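Local structure of protein yhhW (1TQ5) at residues T66-G71 with V85-F90; Q76-N81 with T97-S102. The protein has quercetin 2,3-dioxygenase activity in vitro, opening the flavonol with dioxygen and releasing carbon monoxide, as a metal-dependent bicupin of the pirin family. All coordinates share one frame; numbering follows the deposited sequence.

Contact 1: T66-G71 with V85-F90. With CD (cadmium ion), chain E.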
ATOM      1  N   THR A  66       6.483   1.566  -0.601  1.00 18.74           N
ATOM      2  CA  THR A  66       6.796   0.204  -0.178  1.00 20.89           C
ATOM      3  C   THR A  66       6.585   0.045   1.333  1.00 19.67           C
ATOM      4  O   THR A  66       6.995   0.900   2.113  1.00 19.13           O
ATOM      5  CB  THR A  66       8.267  -0.163  -0.466  1.00 22.02           C
ATOM      6  OG1 THR A  66       8.575   0.088  -1.845  1.00 30.08           O
ATOM      7  CG2 THR A  66       8.514  -1.632  -0.149  1.00 26.81           C
ATOM      8  N   TYR A  67       5.931  -1.040   1.730  1.00 19.16           N
ATOM      9  CA  TYR A  67       5.714  -1.344   3.139  1.00 18.02           C
ATOM     10  C   TYR A  67       6.250  -2.753   3.382  1.00 18.64           C
ATOM     11  O   TYR A  67       5.718  -3.726   2.849  1.00 17.12           O
ATOM     12  CB  TYR A  67       4.225  -1.269   3.498  1.00 18.12           C
ATOM     13  CG  TYR A  67       3.932  -1.580   4.953  1.00 20.19           C
ATOM     14  CD1 TYR A  67       4.825  -1.204   5.961  1.00 20.34           C
ATOM     15  CD2 TYR A  67       2.757  -2.228   5.326  1.00 24.98           C
ATOM     16  CE1 TYR A  67       4.556  -1.465   7.303  1.00 23.17           C
ATOM     17  CE2 TYR A  67       2.475  -2.494   6.669  1.00 28.34           C
ATOM     18  CZ  TYR A  67       3.383  -2.108   7.651  1.00 27.21           C
ATOM     19  OH  TYR A  67       3.116  -2.359   8.976  1.00 30.63           O
ATOM     20  N   VAL A  68       7.324  -2.848   4.163  1.00 16.87           N
ATOM     21  CA  VAL A  68       7.951  -4.131   4.463  1.00 17.49           C
ATOM     22  C   VAL A  68       7.283  -4.804   5.656  1.00 22.19           C
ATOM     23  O   VAL A  68       7.210  -4.237   6.747  1.00 21.53           O
ATOM     24  CB  VAL A  68       9.454  -3.960   4.763  1.00 18.88           C
ATOM     25  CG1 VAL A  68      10.102  -5.322   4.959  1.00 18.73           C
ATOM     26  CG2 VAL A  68      10.131  -3.202   3.618  1.00 22.27           C
ATOM     27  N   LEU A  69       6.803  -6.022   5.430  1.00 23.91           N
ATOM     28  CA  LEU A  69       6.117  -6.800   6.452  1.00 25.65           C
ATOM     29  C   LEU A  69       7.040  -7.783   7.165  1.00 25.94           C
ATOM     30  O   LEU A  69       6.904  -8.017   8.367  1.00 24.33           O
ATOM     31  CB  LEU A  69       4.962  -7.569   5.812  1.00 26.39           C
ATOM     32  CG  LEU A  69       3.940  -6.719   5.055  1.00 32.50           C
ATOM     33  CD1 LEU A  69       2.940  -7.617   4.345  1.00 39.93           C
ATOM     34  CD2 LEU A  69       3.232  -5.798   6.028  1.00 36.76           C
ATOM     35  N   GLU A  70       7.976  -8.358   6.420  1.00 23.46           N
ATOM     36  CA  GLU A  70       8.906  -9.329   6.982  1.00 25.82           C
ATOM     37  C   GLU A  70      10.235  -9.278   6.235  1.00 25.09           C
ATOM     38  O   GLU A  70      10.262  -9.174   5.007  1.00 19.56           O
ATOM     39  CB  GLU A  70       8.301 -10.731   6.879  1.00 28.52           C
ATOM     40  CG  GLU A  70       9.165 -11.847   7.451  1.00 36.51           C
ATOM     41  CD  GLU A  70       8.628 -13.226   7.100  1.00 47.79           C
ATOM     42  OE1 GLU A  70       7.433 -13.481   7.361  1.00 54.92           O
ATOM     43  OE2 GLU A  70       9.398 -14.056   6.564  1.00 50.97           O
ATOM     44  N   GLY A  71      11.334  -9.347   6.982  1.00 24.61           N
ATOM     45  CA  GLY A  71      12.645  -9.308   6.366  1.00 24.66           C
ATOM     46  C   GLY A  71      13.179  -7.902   6.139  1.00 25.44           C
ATOM     47  O   GLY A  71      12.847  -6.961   6.867  1.00 24.65           O
ATOM     48  N   VAL A  85      15.464  -1.028   4.222  1.00 29.30           N
ATOM     49  CA  VAL A  85      14.198  -0.862   4.928  1.00 27.64           C
ATOM     50  C   VAL A  85      13.770  -2.160   5.601  1.00 27.51           C
ATOM     51  O   VAL A  85      13.382  -3.118   4.931  1.00 23.91           O
ATOM     52  CB  VAL A  85      13.097  -0.400   3.937  1.00 27.21           C
ATOM     53  CG1 VAL A  85      11.801  -0.093   4.676  1.00 27.65           C
ATOM     54  CG2 VAL A  85      13.578   0.830   3.178  1.00 29.24           C
ATOM     55  N   PRO A  86      13.830  -2.208   6.944  1.00 28.93           N
ATOM     56  CA  PRO A  86      13.442  -3.415   7.677  1.00 27.49           C
ATOM     57  C   PRO A  86      11.932  -3.543   7.812  1.00 26.35           C
ATOM     58  O   PRO A  86      11.193  -2.618   7.492  1.00 25.11           O
ATOM     59  CB  PRO A  86      14.125  -3.224   9.020  1.00 27.74           C
ATOM     60  CG  PRO A  86      13.960  -1.748   9.234  1.00 29.28           C
ATOM     61  CD  PRO A  86      14.322  -1.172   7.874  1.00 30.69           C
ATOM     62  N   ALA A  87      11.481  -4.697   8.288  1.00 27.05           N
ATOM     63  CA  ALA A  87      10.062  -4.943   8.466  1.00 28.43           C
ATOM     64  C   ALA A  87       9.469  -3.883   9.381  1.00 30.72           C
ATOM     65  O   ALA A  87      10.090  -3.484  10.367  1.00 25.34           O
ATOM     66  CB  ALA A  87       9.843  -6.326   9.052  1.00 30.57           C
ATOM     67  N   GLY A  88       8.269  -3.425   9.040  1.00 30.57           N
ATOM     68  CA  GLY A  88       7.608  -2.411   9.840  1.00 29.66           C
ATOM     69  C   GLY A  88       7.808  -1.007   9.300  1.00 27.74           C
ATOM     70  O   GLY A  88       7.092  -0.083   9.684  1.00 25.44           O
ATOM     71  N   GLU A  89       8.775  -0.833   8.405  1.00 25.72           N
ATOM     72  CA  GLU A  89       9.030   0.492   7.858  1.00 23.34           C
ATOM     73  C   GLU A  89       8.470   0.732   6.463  1.00 23.35           C
ATOM     74  O   GLU A  89       8.043  -0.193   5.772  1.00 22.65           O
ATOM     75  CB  GLU A  89      10.528   0.789   7.883  1.00 24.24           C
ATOM     76  CG  GLU A  89      11.089   0.862   9.298  1.00 26.76           C
ATOM     77  CD  GLU A  89      12.510   1.373   9.336  1.00 32.79           C
ATOM     78  OE1 GLU A  89      12.991   1.871   8.295  1.00 29.53           O
ATOM     79  OE2 GLU A  89      13.142   1.286  10.412  1.00 37.76           O
ATOM     80  N   PHE A  90       8.476   1.999   6.066  1.00 21.22           N
ATOM     81  CA  PHE A  90       7.972   2.428   4.771  1.00 21.87           C
ATOM     82  C   PHE A  90       9.062   3.172   4.018  1.00 21.36           C
ATOM     83  O   PHE A  90      10.085   3.549   4.583  1.00 22.02           O
ATOM     84  CB  PHE A  90       6.801   3.403   4.950  1.00 20.24           C
ATOM     85  CG  PHE A  90       5.556   2.788   5.529  1.00 23.67           C
ATOM     86  CD1 PHE A  90       4.585   2.236   4.701  1.00 23.46           C
ATOM     87  CD2 PHE A  90       5.336   2.798   6.900  1.00 26.07           C
ATOM     88  CE1 PHE A  90       3.406   1.706   5.234  1.00 20.25           C
ATOM     89  CE2 PHE A  90       4.166   2.270   7.442  1.00 23.57           C
ATOM     90  CZ  PHE A  90       3.197   1.724   6.607  1.00 23.19           C
TER
HETATM   91 CD    CD E1003      15.224   2.438   9.370  1.00 34.22          CD
HETATM   92  O   HOH W   1      15.982   2.508   6.855  1.00 33.98           O
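Tyr-67 and Phe-90 form an antiparallel non-hydrogen-bonded pair, and next to it Val-68 is held through both its backbone N and its O: the N donates to Glu-89 O (3.2 Å, nearly straight), while the O receives Gly-88 N at 2.7 Å. Both partners belong to the type II turn Pro-86 to Glu-89, which Glu-89 N closes on Pro-86 O and in which Gly-88 takes a positive phi. On one face of the sheet the Tyr-67 and Phe-90 rings lie in an offset stack, centroids 4.2 Å apart and planes only 9° from parallel. The overlap is partial: CE1 and CZ of Phe-90 sit over the CG-CD1-CE1 side of the tyrosine, and Tyr-67 CD1 lies 3.3 Å from Phe-90 CE1. The rings reach this stack by different first torsions, Tyr-67 CG anti to its backbone N (chi1 180°) and Phe-90 CG anti to its carbonyl carbon. Glu-89 O and Gly-88 O meet the tyrosine ring at its edge, and its hydroxyl is hydrogen-bonded to Glu-222. Val-68, pointing toward the turn, divides its methyls: CG2 meets Val-85 CG1 at 3.7 Å, and CG1 packs on the backbone of Ala-87. The Ala-87 methyl in turn rests on Leu-69 O. Glu-89 points away, and its extended side chain chelates a cadmium ion through OE1 and OE2 (2.5 and 2.6 Å), an ion separate from the one bound by His-59 and His-101. Opposite His-113, Leu-69 and Glu-70 form a classic beta bulge at the end of strand 63-70, within the N-terminal cupin barrel of this pirin.

Contact 2: Q76-N81 with T97-S102. With CD (cadmium ion), chain B.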
ATOM      1  N   GLN A  76      17.911   0.941  -4.342  1.00 27.25           N
ATOM      2  CA  GLN A  76      18.954   1.612  -5.112  1.00 31.46           C
ATOM      3  C   GLN A  76      18.266   2.333  -6.271  1.00 33.80           C
ATOM      4  O   GLN A  76      17.415   1.753  -6.948  1.00 32.78           O
ATOM      5  CB  GLN A  76      19.961   0.593  -5.649  1.00 32.87           C
ATOM      6  CG  GLN A  76      20.828  -0.044  -4.569  1.00 38.21           C
ATOM      7  CD  GLN A  76      21.650  -1.208  -5.084  1.00 46.75           C
ATOM      8  OE1 GLN A  76      22.449  -1.064  -6.010  1.00 48.27           O
ATOM      9  NE2 GLN A  76      21.461  -2.374  -4.480  1.00 49.24           N
ATOM     10  N   ASP A  77      18.618   3.593  -6.505  1.00 34.96           N
ATOM     11  CA  ASP A  77      17.977   4.327  -7.590  1.00 37.05           C
ATOM     12  C   ASP A  77      18.927   5.147  -8.449  1.00 38.72           C
ATOM     13  O   ASP A  77      20.049   5.445  -8.038  1.00 36.33           O
ATOM     14  CB  ASP A  77      16.879   5.236  -7.030  1.00 39.48           C
ATOM     15  CG  ASP A  77      17.424   6.340  -6.140  1.00 41.89           C
ATOM     16  OD1 ASP A  77      16.628   6.939  -5.386  1.00 42.81           O
ATOM     17  OD2 ASP A  77      18.640   6.615  -6.198  1.00 49.69           O
ATOM     18  N   SER A  78      18.462   5.491  -9.649  1.00 41.81           N
ATOM     19  CA  SER A  78      19.223   6.294 -10.596  1.00 44.38           C
ATOM     20  C   SER A  78      19.494   7.627  -9.916  1.00 44.49           C
ATOM     21  O   SER A  78      18.921   8.658 -10.266  1.00 48.66           O
ATOM     22  CB  SER A  78      18.410   6.505 -11.876  1.00 46.70           C
ATOM     23  OG  SER A  78      19.129   7.278 -12.820  1.00 51.97           O
HETATM   24  N   MSE A  79      20.373   7.574  -8.926  1.00 44.16           N
HETATM   25  CA  MSE A  79      20.763   8.720  -8.121  1.00 43.48           C
HETATM   26  C   MSE A  79      21.835   8.125  -7.216  1.00 44.26           C
HETATM   27  O   MSE A  79      22.594   7.251  -7.636  1.00 47.71           O
HETATM   28  CB  MSE A  79      19.579   9.195  -7.275  1.00 42.04           C
HETATM   29  CG  MSE A  79      19.256  10.675  -7.361  1.00 41.08           C
HETATM   30 SE   MSE A  79      18.291  11.140  -8.824  1.00 45.24          SE
HETATM   31  CE  MSE A  79      19.340  12.460  -9.526  1.00 33.14           C
ATOM     32  N   GLY A  80      21.897   8.576  -5.974  1.00 46.22           N
ATOM     33  CA  GLY A  80      22.884   8.028  -5.068  1.00 45.00           C
ATOM     34  C   GLY A  80      22.173   7.311  -3.944  1.00 43.70           C
ATOM     35  O   GLY A  80      22.801   6.729  -3.057  1.00 47.28           O
ATOM     36  N   ASN A  81      20.848   7.340  -4.005  1.00 40.07           N
ATOM     37  CA  ASN A  81      20.010   6.735  -2.983  1.00 38.43           C
ATOM     38  C   ASN A  81      20.174   5.234  -2.775  1.00 35.23           C
ATOM     39  O   ASN A  81      19.776   4.420  -3.607  1.00 35.57           O
ATOM     40  CB  ASN A  81      18.542   7.061  -3.267  1.00 38.75           C
ATOM     41  CG  ASN A  81      18.257   8.557  -3.223  1.00 37.68           C
ATOM     42  OD1 ASN A  81      17.204   9.015  -3.669  1.00 40.73           O
ATOM     43  ND2 ASN A  81      19.195   9.320  -2.679  1.00 33.39           N
ATOM     44  N   THR A  97       9.686  13.095 -13.416  1.00 39.18           N
ATOM     45  CA  THR A  97      10.023  13.169 -14.833  1.00 42.83           C
ATOM     46  C   THR A  97      10.653  11.888 -15.377  1.00 43.18           C
ATOM     47  O   THR A  97      10.637  11.642 -16.583  1.00 44.61           O
ATOM     48  CB  THR A  97      10.975  14.355 -15.110  1.00 42.70           C
ATOM     49  OG1 THR A  97      12.087  14.300 -14.207  1.00 41.15           O
ATOM     50  CG2 THR A  97      10.242  15.676 -14.927  1.00 44.41           C
ATOM     51  N   GLY A  98      11.205  11.072 -14.486  1.00 42.58           N
ATOM     52  CA  GLY A  98      11.828   9.830 -14.911  1.00 40.57           C
ATOM     53  C   GLY A  98      12.829   9.338 -13.886  1.00 40.13           C
ATOM     54  O   GLY A  98      13.481  10.143 -13.220  1.00 38.22           O
ATOM     55  N   ILE A  99      12.962   8.021 -13.755  1.00 37.11           N
ATOM     56  CA  ILE A  99      13.893   7.466 -12.782  1.00 37.23           C
ATOM     57  C   ILE A  99      14.002   5.947 -12.932  1.00 34.62           C
ATOM     58  O   ILE A  99      13.093   5.294 -13.443  1.00 35.39           O
ATOM     59  CB  ILE A  99      13.426   7.829 -11.337  1.00 38.37           C
ATOM     60  CG1 ILE A  99      14.627   8.183 -10.455  1.00 43.11           C
ATOM     61  CG2 ILE A  99      12.605   6.688 -10.740  1.00 41.83           C
ATOM     62  CD1 ILE A  99      15.570   7.049 -10.173  1.00 32.59           C
ATOM     63  N   ARG A 100      15.130   5.395 -12.502  1.00 31.69           N
ATOM     64  CA  ARG A 100      15.359   3.959 -12.557  1.00 30.65           C
ATOM     65  C   ARG A 100      15.705   3.479 -11.154  1.00 28.92           C
ATOM     66  O   ARG A 100      16.376   4.183 -10.398  1.00 26.75           O
ATOM     67  CB  ARG A 100      16.511   3.633 -13.510  1.00 33.25           C
ATOM     68  CG  ARG A 100      16.123   3.629 -14.980  1.00 38.69           C
ATOM     69  CD  ARG A 100      17.344   3.516 -15.883  1.00 43.90           C
ATOM     70  NE  ARG A 100      18.165   4.724 -15.845  1.00 51.56           N
ATOM     71  CZ  ARG A 100      17.744   5.930 -16.222  1.00 57.21           C
ATOM     72  NH1 ARG A 100      16.506   6.097 -16.670  1.00 60.02           N
ATOM     73  NH2 ARG A 100      18.559   6.972 -16.142  1.00 56.45           N
ATOM     74  N   HIS A 101      15.240   2.291 -10.790  1.00 27.20           N
ATOM     75  CA  HIS A 101      15.558   1.778  -9.469  1.00 26.68           C
ATOM     76  C   HIS A 101      15.509   0.267  -9.430  1.00 26.62           C
ATOM     77  O   HIS A 101      15.041  -0.380 -10.365  1.00 23.97           O
ATOM     78  CB  HIS A 101      14.602   2.345  -8.410  1.00 25.70           C
ATOM     79  CG  HIS A 101      13.250   1.701  -8.400  1.00 29.96           C
ATOM     80  ND1 HIS A 101      12.557   1.449  -7.236  1.00 30.20           N
ATOM     81  CD2 HIS A 101      12.461   1.260  -9.409  1.00 32.58           C
ATOM     82  CE1 HIS A 101      11.401   0.879  -7.527  1.00 32.19           C
ATOM     83  NE2 HIS A 101      11.318   0.753  -8.839  1.00 34.77           N
ATOM     84  N   SER A 102      16.021  -0.288  -8.340  1.00 25.91           N
ATOM     85  CA  SER A 102      16.016  -1.725  -8.136  1.00 27.28           C
ATOM     86  C   SER A 102      15.768  -1.955  -6.655  1.00 25.59           C
ATOM     87  O   SER A 102      16.045  -1.084  -5.829  1.00 27.83           O
ATOM     88  CB  SER A 102      17.364  -2.333  -8.534  1.00 28.82           C
ATOM     89  OG  SER A 102      18.370  -1.964  -7.613  1.00 36.65           O
TER
HETATM   90 CD    CD B1000       9.535  -0.693 -10.012  1.00 38.71          CD
HETATM   91  O   HOH W   2       7.787  -2.059 -11.496  1.00 30.95           O
HETATM   92  O   HOH W   3       7.830  -1.044  -8.180  1.00 21.64           O
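His-101, one of the metal-binding histidines of the N-terminal cupin, lies on strand 99-104, and this contact pairs that strand with the end of strand 72-77. Asp-77 and His-101 are a non-hydrogen-bonded antiparallel pair with CA atoms just 4.0 Å apart. Next to them Gln-76 and Ser-102 are joined by two backbone bonds, Gln-76 N to Ser-102 O and Ser-102 N to Gln-76 O (2.8 Å). Past the pair, Ser-78 N reaches Arg-100 O at 2.6 Å, leading into an inverse gamma turn centred on Ser-78, whose details are less certain. Arg-100 N, buried here, has no hydrogen-bonding partner in the model.

The CB atoms of Asp-77 and His-101 meet on one face at 3.9 Å, but both side chains then turn off from the partner strand. His-101 CG stands between its backbone N and carbonyl carbon (chi1 77°), and the imidazole presents NE2 to a cadmium ion at 2.6 Å, the metal lying in the ring plane at its edge. Two waters and His-59 also bind this ion. His-57, whose ring meets that of His-101, belongs to the same metal-binding site, as probably does Glu-103, whose weak hydrogen bond with ND1 may steady the ring's rotation. At the turn, Ile-99 CD1 presses on Ser-78 CB at 3.4 Å, a close fit for two carbons. The Arg-100 side chain, kinked at its third torsion, brings one face of its guanidinium to Ser-78 CB.

Strand 99-104 is flanked by strand 72-77 on one side and strand 53-59 on the other, where Ile-99 and His-101 bond through their backbones to His-59 and His-57. Met-93 of strand 90-94 touches Ile-99 and His-101 from the facing sheet, and Tyr-130 of strand 129-133 touches Asp-77.

From the N terminus the chain runs through strand 63-70 into strand 72-77, turns at 78-81 and returns along strand 82-86. Contact 1 closes this excursion by setting the turn that ends strand 82-86 against 66-71; the chain then enters strand 90-94. Contact 2 closes a second loop, bringing strand 99-104 back beside 72-77. Because 76-81 lies inside the first loop and 97-102 beyond it, the two contacts cross along the chain rather than nest. Their centres are about 19 Å apart, at different places in one cupin domain: contact 1 where the chain passes between its seven-stranded and four-stranded sheets, contact 2 within the four-stranded sheet.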